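Long-range contacts in beta-galactosidase (Trichoderma reesei, PDB 3OG2), which probably hydrolyses terminal non-reducing beta-D-galactose residues in beta-D-galactosides, as a family 35 glycoside hydrolase: residues R918-N924 with N954-L960; T328-N332 with F926-K930; E470-W474 with N557-P561; Y58-F62 with F100-K106; A18-L22 with G230-I234. Residues are numbered along the deposited sequence.

In the fold
Four of the five contacts are buried; contact 5, where the modelled N-terminus meets a loop of the TIM barrel, is only partly so and uses one direct hydrogen bond and waters. Contact 4 lies inside the barrel's helical layer and is made of aromatic and aliphatic side chains. Contacts 1 and 2 meet in one antiparallel sheet: strand 917-923 pairs with 953-962 in contact 1 and with 926-932, the strand that reaches the barrel loop in contact 2; the centres of the two contacts are about 10 Å apart. Contact 1 is mainly a backbone ladder, whereas contact 2 mixes rings, one backbone bond and water. Contact 3, apolar and small, joins two other beta sheets across the chain's centre from contact 1.

Contact 1. Residues R918-N924 with N954-L960; sequences RALLYVN and NWIGVAL
Asn924 and Ala959 bury the most surface where strands 918-923 and 954-960 run antiparallel, their axes 4.5 Å apart at 165°. The register sets Leu920 opposite Ala959 and Tyr922 opposite Gly957 as hydrogen-bonded pairs. Leu920 N donates to Ala959 O (3.2 Å) and Ala959 N to Leu920 O (2.9 Å); Tyr922 N reaches Gly957 O (2.9 Å) and Gly957 N Tyr922 O (2.8 Å). Leu920 CB lies 4.0 Å from Ala959 CB. Asn924 turns out of the strand (phi/psi 47/42) yet extends the ladder: its N bonds Trp955 O (2.8 Å), and its m side chain accepts Trp955 N at OD1 (2.8 Å) and donates from ND2 to Asn954 OD1 (2.9 Å), which also accepts Asp949 N. On the face opposite Leu920, Tyr922 and Ala959 lie Ala919, Leu921, Val923, Ile956, Val958 and Leu960, with Val923 CG2 3.3 Å from Ile956 CD1; Phe906 of strand 900-908 packs there. Such central-strand pairing under a second sheet is characteristic of an all-beta sandwich.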
# COMPACT_ATOMS: atom_id res chain seq x y z
N ARG A 918 1.58 -20.99 -17.08
CA ARG A 918 2.06 -20.00 -16.12
C ARG A 918 3.08 -19.15 -16.85
O ARG A 918 3.83 -19.70 -17.68
CB ARG A 918 2.68 -20.66 -14.87
CG ARG A 918 1.63 -21.60 -14.26
CD ARG A 918 2.20 -22.41 -13.11
NE ARG A 918 2.56 -21.67 -11.88
CZ ARG A 918 1.76 -21.50 -10.85
NH1 ARG A 918 0.50 -21.96 -10.91
NH2 ARG A 918 2.19 -20.84 -9.79
N ALA A 919 3.12 -17.87 -16.61
CA ALA A 919 4.13 -17.03 -17.27
C ALA A 919 4.74 -16.11 -16.22
O ALA A 919 4.13 -15.77 -15.18
CB ALA A 919 3.48 -16.17 -18.37
N LEU A 920 5.97 -15.74 -16.46
CA LEU A 920 6.68 -14.73 -15.68
C LEU A 920 7.01 -13.56 -16.63
O LEU A 920 7.46 -13.80 -17.75
CB LEU A 920 7.97 -15.27 -15.10
CG LEU A 920 7.82 -16.46 -14.16
CD1 LEU A 920 9.18 -17.06 -13.87
CD2 LEU A 920 7.18 -15.97 -12.85
N LEU A 921 6.80 -12.36 -16.12
CA LEU A 921 7.08 -11.14 -16.88
C LEU A 921 8.34 -10.48 -16.32
O LEU A 921 8.38 -10.24 -15.10
CB LEU A 921 5.88 -10.18 -16.77
CG LEU A 921 6.10 -8.81 -17.39
CD1 LEU A 921 6.22 -8.86 -18.92
CD2 LEU A 921 4.91 -7.91 -16.99
N TYR A 922 9.32 -10.18 -17.13
CA TYR A 922 10.51 -9.46 -16.73
C TYR A 922 10.61 -8.17 -17.52
O TYR A 922 10.32 -8.15 -18.72
CB TYR A 922 11.72 -10.31 -16.99
CG TYR A 922 11.97 -11.37 -15.95
CD1 TYR A 922 12.84 -10.99 -14.92
CD2 TYR A 922 11.51 -12.67 -15.93
CE1 TYR A 922 13.26 -11.76 -13.86
CE2 TYR A 922 11.94 -13.48 -14.82
CZ TYR A 922 12.76 -13.04 -13.83
OH TYR A 922 13.21 -13.85 -12.77
N VAL A 923 10.99 -7.13 -16.83
CA VAL A 923 11.27 -5.84 -17.49
C VAL A 923 12.64 -5.36 -17.02
O VAL A 923 12.80 -5.09 -15.82
CB VAL A 923 10.19 -4.81 -17.19
CG1 VAL A 923 10.61 -3.48 -17.85
CG2 VAL A 923 8.84 -5.32 -17.69
N ASN A 924 13.60 -5.24 -17.89
CA ASN A 924 14.95 -4.83 -17.59
C ASN A 924 15.50 -5.57 -16.39
O ASN A 924 16.20 -5.05 -15.52
CB ASN A 924 15.00 -3.30 -17.35
CG ASN A 924 14.68 -2.57 -18.65
OD1 ASN A 924 15.07 -3.03 -19.73
ND2 ASN A 924 13.97 -1.46 -18.59
N ASN A 954 14.47 -0.91 -23.80
CA ASN A 954 14.09 -1.78 -22.69
C ASN A 954 14.20 -3.22 -23.17
O ASN A 954 14.11 -3.45 -24.39
CB ASN A 954 12.65 -1.50 -22.28
CG ASN A 954 12.50 -0.08 -21.79
OD1 ASN A 954 12.78 0.20 -20.61
ND2 ASN A 954 12.07 0.81 -22.68
N TRP A 955 14.35 -4.14 -22.24
CA TRP A 955 14.32 -5.58 -22.56
C TRP A 955 13.13 -6.15 -21.82
O TRP A 955 13.02 -5.93 -20.58
CB TRP A 955 15.63 -6.20 -22.05
CG TRP A 955 16.61 -5.95 -23.21
CD1 TRP A 955 17.48 -4.89 -23.27
CD2 TRP A 955 16.75 -6.74 -24.40
NE1 TRP A 955 18.17 -5.00 -24.45
CE2 TRP A 955 17.75 -6.11 -25.16
CE3 TRP A 955 16.16 -7.90 -24.91
CZ2 TRP A 955 18.17 -6.62 -26.40
CZ3 TRP A 955 16.57 -8.41 -26.15
CH2 TRP A 955 17.58 -7.76 -26.90
N ILE A 956 12.25 -6.84 -22.53
CA ILE A 956 11.06 -7.46 -21.98
C ILE A 956 11.15 -8.98 -22.11
O ILE A 956 11.52 -9.49 -23.17
CB ILE A 956 9.78 -6.97 -22.68
CG1 ILE A 956 9.44 -5.50 -22.40
CG2 ILE A 956 8.60 -7.86 -22.33
CD1 ILE A 956 9.27 -5.18 -20.93
N GLY A 957 10.83 -9.68 -21.04
CA GLY A 957 10.96 -11.12 -21.01
C GLY A 957 9.66 -11.75 -20.63
O GLY A 957 8.94 -11.26 -19.74
N VAL A 958 9.33 -12.87 -21.27
CA VAL A 958 8.16 -13.64 -20.90
C VAL A 958 8.59 -15.12 -20.83
O VAL A 958 8.99 -15.71 -21.84
CB VAL A 958 7.04 -13.47 -21.92
CG1 VAL A 958 5.83 -14.34 -21.55
CG2 VAL A 958 6.64 -12.03 -22.06
N ALA A 959 8.46 -15.72 -19.64
CA ALA A 959 8.63 -17.17 -19.49
C ALA A 959 7.25 -17.78 -19.70
O ALA A 959 6.29 -17.25 -19.21
CB ALA A 959 9.20 -17.55 -18.11
N LEU A 960 7.24 -18.90 -20.42
CA LEU A 960 5.99 -19.62 -20.71
C LEU A 960 6.17 -21.06 -20.27
O LEU A 960 7.00 -21.76 -20.86
CB LEU A 960 5.71 -19.52 -22.22
CG LEU A 960 4.54 -20.37 -22.73
CD1 LEU A 960 3.27 -19.86 -22.09
CD2 LEU A 960 4.49 -20.33 -24.25

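Contact 2. Residues T328-N332 with F926-K930; sequences TNWGN and FQYGK
An aromatic cluster of Trp330, Phe926 and Tyr928 lies where a loop of the TIM-barrel domain meets the outer strand of a C-terminal beta domain. Loop 328-332 is irregular; Asn329 centres an inverse gamma turn, and Gly331 and Asn332 take positive phi (57° and 60°). Trp330 CA lies 4.8 Å from Tyr928 CA, and Gly331 N donates to Gln927 O (2.7 Å). With chi1 p, Trp330 sets its CB over the Tyr928 ring, 3.7 Å from the centroid, a CH-pi contact. Phe926 (m) turns its edge toward the face of the Trp330 six-membered ring in an offset edge-to-face pair, centroids 5.5 Å apart and planes at 64°. Thr328 CG2 approaches Tyr928 CE1 at 3.8 Å. On strand 926-930, Tyr928 and Gly929 both face Leu921 of the neighbouring strand, a classic beta bulge, and Gln927 OE1 accepts Gly929 N (2.9 Å). Water fills the polar side: one molecule joins Asn329 O (2.8 Å), Asn332 N (3.0 Å) and Gln927 OE1 (2.7 Å), and a second links Asn332 ND2 (2.9 Å), also bonded to Leu840 O, to Gln927 NE2 (3.0 Å). Two more connect Asn332 OD1 to Lys930 NZ, which also forms a salt bridge with Asp783.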
# COMPACT_ATOMS: atom_id res chain seq x y z
N THR A 328 3.65 -2.84 -5.72
CA THR A 328 3.66 -4.10 -6.44
C THR A 328 4.54 -5.12 -5.74
O THR A 328 5.65 -4.77 -5.28
CB THR A 328 4.24 -3.85 -7.85
OG1 THR A 328 3.42 -2.81 -8.47
CG2 THR A 328 4.17 -5.08 -8.73
N ASN A 329 4.08 -6.38 -5.69
CA ASN A 329 4.91 -7.47 -5.18
C ASN A 329 5.84 -7.96 -6.30
O ASN A 329 5.70 -9.14 -6.76
CB ASN A 329 4.01 -8.61 -4.69
CG ASN A 329 3.06 -8.16 -3.62
OD1 ASN A 329 3.47 -7.50 -2.65
ND2 ASN A 329 1.77 -8.46 -3.79
N TRP A 330 6.75 -7.11 -6.74
CA TRP A 330 7.69 -7.51 -7.78
C TRP A 330 8.68 -8.50 -7.22
O TRP A 330 8.85 -8.66 -6.00
CB TRP A 330 8.36 -6.22 -8.34
CG TRP A 330 9.25 -5.60 -7.29
CD1 TRP A 330 8.90 -4.73 -6.30
CD2 TRP A 330 10.66 -5.86 -7.14
NE1 TRP A 330 10.00 -4.43 -5.55
CE2 TRP A 330 11.09 -5.11 -6.02
CE3 TRP A 330 11.58 -6.67 -7.81
CZ2 TRP A 330 12.42 -5.13 -5.57
CZ3 TRP A 330 12.90 -6.68 -7.37
CH2 TRP A 330 13.28 -5.93 -6.28
N GLY A 331 9.37 -9.20 -8.13
CA GLY A 331 10.53 -10.01 -7.70
C GLY A 331 10.20 -11.03 -6.62
O GLY A 331 11.01 -11.24 -5.73
N ASN A 332 9.06 -11.70 -6.70
CA ASN A 332 8.67 -12.75 -5.76
C ASN A 332 8.60 -12.26 -4.32
O ASN A 332 8.63 -13.11 -3.39
CB ASN A 332 9.63 -13.94 -5.85
CG ASN A 332 9.66 -14.50 -7.26
OD1 ASN A 332 8.61 -14.88 -7.82
ND2 ASN A 332 10.86 -14.58 -7.79
N PHE A 926 13.99 -7.02 -13.91
CA PHE A 926 13.11 -7.10 -12.75
C PHE A 926 11.89 -7.97 -13.04
O PHE A 926 11.21 -7.73 -14.05
CB PHE A 926 12.60 -5.70 -12.40
CG PHE A 926 13.70 -4.81 -11.79
CD1 PHE A 926 14.56 -4.07 -12.57
CD2 PHE A 926 13.79 -4.77 -10.38
CE1 PHE A 926 15.54 -3.25 -11.98
CE2 PHE A 926 14.74 -3.95 -9.80
CZ PHE A 926 15.61 -3.22 -10.58
N GLN A 927 11.64 -8.92 -12.16
CA GLN A 927 10.39 -9.73 -12.39
C GLN A 927 9.22 -8.91 -11.90
O GLN A 927 9.20 -8.45 -10.77
CB GLN A 927 10.52 -11.07 -11.70
CG GLN A 927 9.45 -12.07 -12.18
CD GLN A 927 8.41 -12.21 -11.10
OE1 GLN A 927 7.49 -11.38 -11.00
NE2 GLN A 927 8.53 -13.25 -10.28
N TYR A 928 8.28 -8.64 -12.80
CA TYR A 928 7.15 -7.76 -12.57
C TYR A 928 5.83 -8.46 -12.84
O TYR A 928 4.82 -7.81 -13.14
CB TYR A 928 7.30 -6.42 -13.36
CG TYR A 928 7.61 -5.29 -12.38
CD1 TYR A 928 6.60 -4.60 -11.76
CD2 TYR A 928 8.94 -4.94 -12.11
CE1 TYR A 928 6.92 -3.56 -10.87
CE2 TYR A 928 9.28 -3.92 -11.20
CZ TYR A 928 8.24 -3.24 -10.59
OH TYR A 928 8.57 -2.24 -9.70
N GLY A 929 5.83 -9.79 -12.76
CA GLY A 929 4.50 -10.42 -12.89
C GLY A 929 4.61 -11.95 -12.90
O GLY A 929 5.50 -12.54 -13.58
N LYS A 930 3.71 -12.56 -12.17
CA LYS A 930 3.47 -13.97 -12.24
C LYS A 930 2.01 -14.07 -12.69
O LYS A 930 1.09 -13.67 -12.04
CB LYS A 930 3.67 -14.61 -10.84
CG LYS A 930 3.43 -16.12 -10.87
CD LYS A 930 4.04 -16.84 -9.66
CE LYS A 930 5.49 -17.18 -9.86
NZ LYS A 930 6.08 -18.01 -8.76
O HOH W 1 6.70 -11.17 -8.44
O HOH W 2 11.18 -14.69 -10.69
O HOH W 3 6.26 -15.72 -6.62
O HOH W 4 8.75 -17.29 -9.47

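Contact 3. Residues E470-W474 with N557-P561; sequences EIFTW and NYWVP
Along strand 470-474, the contact with segment 557-561 starts at Phe472, whose backbone (phi/psi -87/-54) departs from extended geometry between the extended Ile471 and Thr473. Its t side chain points toward the other segment, with CE2 3.5 Å from both Tyr558 CB and Val560 CG2, so this corner of the ring meets the side chains of Tyr558, on the short strand 558-559, and of Val560 just after it, both pointing toward segment 470-474. The backbones stay well apart: Phe472 CA is 8.6 Å from Tyr558 CA, and Thr473 CA 7.8 Å from Val560 CA. This is apolar packing of an edge strand in the domain 2 region of this beta-galactosidase against the short edge strand 558-559 and the residue after it, at the start of the domain 3 region, with Leu364 and Gln367 of helix 357-370 also touching Phe472. Tyr558 (m) leads its ring away, its OH hydrogen-bonded to Arg537. Thr473 follows, also t, with CB 3.9 Å from Val560 CG2; Val560 is t as well.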
# COMPACT_ATOMS: atom_id res chain seq x y z
N GLU A 470 -20.03 20.84 6.33
CA GLU A 470 -18.71 20.41 6.75
C GLU A 470 -17.65 21.39 6.32
O GLU A 470 -17.78 22.09 5.32
CB GLU A 470 -18.48 18.99 6.18
CG GLU A 470 -19.46 18.02 6.91
CD GLU A 470 -19.22 16.57 6.59
OE1 GLU A 470 -19.61 16.11 5.47
OE2 GLU A 470 -18.63 15.89 7.48
N ILE A 471 -16.60 21.46 7.11
CA ILE A 471 -15.50 22.38 6.84
C ILE A 471 -14.45 21.65 6.02
O ILE A 471 -14.02 20.56 6.39
CB ILE A 471 -14.89 22.84 8.17
CG1 ILE A 471 -15.85 23.73 8.93
CG2 ILE A 471 -13.57 23.59 7.97
CD1 ILE A 471 -16.34 23.26 10.22
N PHE A 472 -14.08 22.23 4.90
CA PHE A 472 -12.96 21.74 4.10
C PHE A 472 -11.66 22.35 4.61
O PHE A 472 -10.70 21.65 4.93
CB PHE A 472 -13.21 22.03 2.60
CG PHE A 472 -11.96 21.70 1.81
CD1 PHE A 472 -11.60 20.35 1.62
CD2 PHE A 472 -11.16 22.69 1.28
CE1 PHE A 472 -10.45 20.05 0.90
CE2 PHE A 472 -10.00 22.37 0.57
CZ PHE A 472 -9.65 21.05 0.35
N THR A 473 -11.60 23.68 4.71
CA THR A 473 -10.42 24.35 5.23
C THR A 473 -10.79 25.75 5.65
O THR A 473 -11.90 26.25 5.30
CB THR A 473 -9.27 24.38 4.20
OG1 THR A 473 -8.04 24.66 4.88
CG2 THR A 473 -9.47 25.47 3.13
N TRP A 474 -9.89 26.40 6.36
CA TRP A 474 -10.04 27.85 6.55
C TRP A 474 -8.63 28.37 6.80
O TRP A 474 -7.77 27.60 7.23
CB TRP A 474 -10.98 28.21 7.71
CG TRP A 474 -10.47 27.76 9.04
CD1 TRP A 474 -10.77 26.56 9.64
CD2 TRP A 474 -9.60 28.46 9.93
NE1 TRP A 474 -10.12 26.47 10.85
CE2 TRP A 474 -9.40 27.61 11.05
CE3 TRP A 474 -8.96 29.71 9.85
CZ2 TRP A 474 -8.58 28.02 12.09
CZ3 TRP A 474 -8.14 30.11 10.90
CH2 TRP A 474 -7.97 29.24 12.01
N ASN A 557 -12.20 19.13 -5.79
CA ASN A 557 -11.16 19.74 -6.62
C ASN A 557 -10.41 20.87 -5.96
O ASN A 557 -9.64 21.56 -6.63
CB ASN A 557 -11.83 20.28 -7.93
CG ASN A 557 -12.46 19.12 -8.70
OD1 ASN A 557 -11.89 18.11 -9.08
ND2 ASN A 557 -13.75 19.34 -8.95
N TYR A 558 -10.59 21.07 -4.67
CA TYR A 558 -9.82 22.08 -3.94
C TYR A 558 -8.59 21.45 -3.26
O TYR A 558 -8.59 20.25 -2.94
CB TYR A 558 -10.69 22.72 -2.82
CG TYR A 558 -11.68 23.77 -3.29
CD1 TYR A 558 -12.74 23.43 -4.16
CD2 TYR A 558 -11.61 25.09 -2.88
CE1 TYR A 558 -13.65 24.41 -4.57
CE2 TYR A 558 -12.52 26.09 -3.30
CZ TYR A 558 -13.53 25.70 -4.14
OH TYR A 558 -14.44 26.68 -4.58
N TRP A 559 -7.58 22.30 -3.04
CA TRP A 559 -6.30 21.85 -2.55
C TRP A 559 -5.79 22.88 -1.57
O TRP A 559 -6.09 24.07 -1.72
CB TRP A 559 -5.29 21.72 -3.72
CG TRP A 559 -5.77 20.80 -4.79
CD1 TRP A 559 -6.48 21.17 -5.90
CD2 TRP A 559 -5.61 19.38 -4.88
NE1 TRP A 559 -6.76 20.06 -6.69
CE2 TRP A 559 -6.24 18.95 -6.07
CE3 TRP A 559 -4.99 18.43 -4.04
CZ2 TRP A 559 -6.28 17.61 -6.48
CZ3 TRP A 559 -5.04 17.11 -4.47
CH2 TRP A 559 -5.66 16.69 -5.64
N VAL A 560 -4.98 22.43 -0.60
CA VAL A 560 -4.44 23.37 0.38
C VAL A 560 -2.96 23.12 0.57
O VAL A 560 -2.49 22.65 1.63
CB VAL A 560 -5.18 23.26 1.72
CG1 VAL A 560 -4.84 24.46 2.60
CG2 VAL A 560 -6.70 23.16 1.55
N PRO A 561 -2.14 23.45 -0.43
CA PRO A 561 -0.68 23.32 -0.27
C PRO A 561 -0.19 24.32 0.78
O PRO A 561 -0.70 25.43 0.91
CB PRO A 561 -0.15 23.68 -1.70
CG PRO A 561 -1.20 24.67 -2.16
CD PRO A 561 -2.51 24.03 -1.73

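Contact 4. Residues Y58-F62 with F100-K106; sequences YLDVF and FFEAATK
Within the TIM barrel, helices 58-66 and 98-107 lie side by side in the outer layer, over strands 72-76 and 110-116. The segments 58-62 and 100-106 run in roughly the same direction, axes 8.8 Å apart with a crossing angle of -39°, and approach most closely at Leu59 and Ala103, whose CA atoms are 4.9 Å apart. The small Ala103 permits this: its CB meets Tyr58 CB (3.9 Å), Leu59 CB (4.2 Å) and Phe62 CD1 (3.5 Å). Three rings form a cluster beside it. Phe100, chi1 t, directs its edge at the face of Tyr58 (chi1 m), centroids 5.1 Å apart and planes at 90°, while its own face receives the edge of Phe62 (chi1 -79°), again with centroids 5.1 Å apart but planes at 52°. The Tyr58 OH is hydrogen-bonded to Pro49 O, and Phe75 of strand 72-76 also meets Phe100 edge-to-face. Over one face of Phe62, Ala104 CB makes a CH-pi contact 4.3 Å from the centroid. Leu59 adopts t,p, and at the exposed margin Lys106 begins t,t,t, so that the extended lysine chain lies along the leucine, with Lys106 CD 3.8 Å from Leu59 CD2.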
# COMPACT_ATOMS: atom_id res chain seq x y z
N TYR A 58 9.48 8.08 -4.91
CA TYR A 58 8.92 8.27 -3.56
C TYR A 58 8.35 9.65 -3.37
O TYR A 58 7.28 9.79 -2.75
CB TYR A 58 10.00 8.00 -2.52
CG TYR A 58 10.48 6.56 -2.47
CD1 TYR A 58 9.57 5.51 -2.62
CD2 TYR A 58 11.84 6.30 -2.29
CE1 TYR A 58 10.03 4.18 -2.59
CE2 TYR A 58 12.30 4.97 -2.24
CZ TYR A 58 11.39 3.94 -2.39
OH TYR A 58 11.82 2.61 -2.34
N LEU A 59 8.98 10.68 -3.92
CA LEU A 59 8.46 12.03 -3.74
C LEU A 59 7.11 12.18 -4.42
O LEU A 59 6.25 12.94 -3.95
CB LEU A 59 9.44 13.07 -4.30
CG LEU A 59 9.09 14.52 -4.00
CD1 LEU A 59 8.96 14.87 -2.51
CD2 LEU A 59 10.11 15.44 -4.68
N ASP A 60 6.90 11.51 -5.55
CA ASP A 60 5.57 11.52 -6.17
C ASP A 60 4.53 11.02 -5.23
O ASP A 60 3.47 11.66 -5.03
CB ASP A 60 5.62 10.68 -7.46
CG ASP A 60 4.28 10.72 -8.16
OD1 ASP A 60 3.72 11.83 -8.37
OD2 ASP A 60 3.76 9.65 -8.55
N VAL A 61 4.77 9.86 -4.61
CA VAL A 61 3.72 9.36 -3.71
C VAL A 61 3.65 10.27 -2.50
O VAL A 61 2.50 10.53 -2.02
CB VAL A 61 4.04 7.89 -3.46
CG1 VAL A 61 3.53 7.02 -4.59
CG2 VAL A 61 5.54 7.70 -3.35
N PHE A 62 4.72 10.79 -1.95
CA PHE A 62 4.60 11.69 -0.79
C PHE A 62 3.85 12.96 -1.14
O PHE A 62 3.08 13.46 -0.32
CB PHE A 62 5.97 12.05 -0.22
CG PHE A 62 6.65 11.03 0.65
CD1 PHE A 62 7.84 10.44 0.25
CD2 PHE A 62 6.15 10.64 1.86
CE1 PHE A 62 8.48 9.50 1.06
CE2 PHE A 62 6.77 9.71 2.68
CZ PHE A 62 7.96 9.14 2.30
N PHE A 100 13.98 7.43 0.54
CA PHE A 100 12.67 7.46 1.14
C PHE A 100 12.67 8.53 2.24
O PHE A 100 11.77 9.38 2.27
CB PHE A 100 12.32 6.07 1.67
CG PHE A 100 10.87 5.88 2.08
CD1 PHE A 100 9.93 5.70 1.10
CD2 PHE A 100 10.49 5.81 3.41
CE1 PHE A 100 8.62 5.41 1.42
CE2 PHE A 100 9.16 5.56 3.76
CZ PHE A 100 8.21 5.37 2.75
N PHE A 101 13.67 8.50 3.13
CA PHE A 101 13.78 9.56 4.15
C PHE A 101 13.91 10.95 3.55
O PHE A 101 13.29 11.90 4.02
CB PHE A 101 14.97 9.29 5.06
CG PHE A 101 14.94 7.99 5.86
CD1 PHE A 101 13.76 7.44 6.34
CD2 PHE A 101 16.13 7.32 6.13
CE1 PHE A 101 13.72 6.26 7.06
CE2 PHE A 101 16.11 6.12 6.88
CZ PHE A 101 14.90 5.61 7.35
N GLU A 102 14.76 11.04 2.50
CA GLU A 102 14.96 12.34 1.86
C GLU A 102 13.68 12.86 1.24
O GLU A 102 13.40 14.08 1.33
CB GLU A 102 16.10 12.23 0.83
CG GLU A 102 17.44 11.99 1.55
CD GLU A 102 18.63 12.00 0.63
OE1 GLU A 102 18.42 12.24 -0.58
OE2 GLU A 102 19.78 11.78 1.11
N ALA A 103 12.93 11.96 0.60
CA ALA A 103 11.68 12.41 -0.00
C ALA A 103 10.69 12.86 1.08
O ALA A 103 9.93 13.79 0.87
CB ALA A 103 11.05 11.31 -0.84
N ALA A 104 10.68 12.18 2.23
CA ALA A 104 9.77 12.59 3.31
C ALA A 104 10.11 14.01 3.75
O ALA A 104 9.25 14.88 3.89
CB ALA A 104 9.87 11.63 4.51
N THR A 105 11.42 14.23 3.96
CA THR A 105 11.84 15.61 4.35
C THR A 105 11.45 16.62 3.27
O THR A 105 10.95 17.69 3.61
CB THR A 105 13.35 15.64 4.60
OG1 THR A 105 13.64 14.80 5.72
CG2 THR A 105 13.86 17.07 4.84
N LYS A 106 11.66 16.28 2.01
CA LYS A 106 11.35 17.22 0.93
C LYS A 106 9.85 17.51 0.80
O LYS A 106 9.50 18.62 0.41
CB LYS A 106 11.90 16.65 -0.39
CG LYS A 106 11.90 17.69 -1.52
CD LYS A 106 12.82 17.28 -2.69
CE LYS A 106 12.79 18.37 -3.76
NZ LYS A 106 11.48 19.12 -3.82

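Contact 5. Residues A18-L22 with G230-I234; sequences AKGPL and GSVDI
Neither segment 18-22 nor segment 230-234 forms a regular helix or strand. The first begins at Ala18, the first modelled residue, and turns through Gly20 (phi/psi 93/177), a conformation suited to glycine because a CB would jam against the preceding carbonyl oxygen. The second starts at Gly230, also with positive phi (87/1), and passes through the more extended Ser231 and Val232 to Asp233 (-82/-43). The nearest CA atoms are those of Ala18 and Asp233, 5.1 Å apart. Ser231, chi1 p, brings its hydroxyl to this first modelled residue, where Ala18 N donates to Ser231 OG (3.0 Å); that OG is also hydrogen-bonded to Gly228 O. Ala18 CB abuts Val232 O at 3.0 Å. Water completes the junction. One molecule accepts a weak bond from Ala18 N (3.3 Å) and donates to Ser231 O (2.7 Å). Asp233, chi1 m, has its CB pointing sideways, but its carboxylate comes nearer segment 18-22: a second water takes Gly20 N (2.7 Å) and gives to Asp233 OD1 (2.8 Å), and a third donates to Gly20 O (2.9 Å) and, weakly, to Asp233 OD2 (2.7 Å). OD2 also accepts Leu212 N and forms a salt bridge with Arg204 of helix 193-205. The hydrated contact sets the N-terminal segment, just before strand 26-28, against the barrel loop from helix 193-205 to strand 236-239, with Trp28 touching Asp233 and Ile234.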
# COMPACT_ATOMS: atom_id res chain seq x y z
N ALA A 18 7.65 1.03 29.89
CA ALA A 18 7.16 2.37 29.55
C ALA A 18 7.40 3.30 30.74
O ALA A 18 6.77 3.09 31.79
CB ALA A 18 5.69 2.21 29.16
N LYS A 19 8.26 4.31 30.62
CA LYS A 19 8.77 5.25 31.59
C LYS A 19 8.86 6.67 31.05
O LYS A 19 9.77 7.43 31.44
CB LYS A 19 10.20 4.84 31.97
CG LYS A 19 10.34 3.34 32.24
CD LYS A 19 11.26 2.61 31.29
CE LYS A 19 10.55 1.50 30.52
NZ LYS A 19 10.22 0.33 31.38
N GLY A 20 7.97 7.03 30.14
CA GLY A 20 7.93 8.43 29.75
C GLY A 20 8.80 8.64 28.52
O GLY A 20 9.46 7.73 28.03
N PRO A 21 8.80 9.87 28.01
CA PRO A 21 9.59 10.22 26.82
C PRO A 21 11.08 10.22 27.15
O PRO A 21 11.47 10.56 28.31
CB PRO A 21 9.07 11.62 26.48
CG PRO A 21 8.67 12.20 27.81
CD PRO A 21 8.06 11.04 28.55
N LEU A 22 11.87 9.87 26.16
CA LEU A 22 13.35 9.90 26.32
C LEU A 22 13.96 11.18 25.76
O LEU A 22 15.19 11.37 25.82
CB LEU A 22 13.93 8.68 25.61
CG LEU A 22 13.47 7.37 26.21
CD1 LEU A 22 14.11 6.20 25.46
CD2 LEU A 22 13.82 7.28 27.70
N GLY A 230 8.05 -5.29 28.88
CA GLY A 230 7.60 -5.42 27.50
C GLY A 230 6.61 -4.38 27.01
O GLY A 230 6.20 -4.37 25.90
N SER A 231 6.24 -3.42 27.89
CA SER A 231 5.30 -2.38 27.50
C SER A 231 5.94 -1.32 26.64
O SER A 231 7.07 -0.90 26.82
CB SER A 231 4.66 -1.80 28.76
OG SER A 231 5.57 -1.18 29.63
N VAL A 232 5.13 -0.83 25.69
CA VAL A 232 5.57 0.30 24.84
C VAL A 232 5.09 1.61 25.43
O VAL A 232 4.48 1.68 26.50
CB VAL A 232 5.08 0.11 23.40
CG1 VAL A 232 5.71 -1.15 22.77
CG2 VAL A 232 3.56 0.05 23.31
N ASP A 233 5.38 2.72 24.72
CA ASP A 233 5.02 4.04 25.21
C ASP A 233 3.57 4.39 24.93
O ASP A 233 2.89 4.99 25.75
CB ASP A 233 5.93 5.07 24.58
CG ASP A 233 7.37 4.86 24.99
OD1 ASP A 233 7.63 4.65 26.22
OD2 ASP A 233 8.25 4.99 24.14
N ILE A 234 3.12 4.07 23.70
CA ILE A 234 1.78 4.44 23.27
C ILE A 234 1.12 3.15 22.78
O ILE A 234 1.65 2.48 21.88
CB ILE A 234 1.78 5.50 22.15
CG1 ILE A 234 2.45 6.79 22.64
CG2 ILE A 234 0.40 5.66 21.57
CD1 ILE A 234 2.67 7.83 21.52
O HOH W 5 9.02 -1.68 28.59
O HOH W 6 6.34 5.68 28.44
O HOH W 7 9.64 7.06 25.20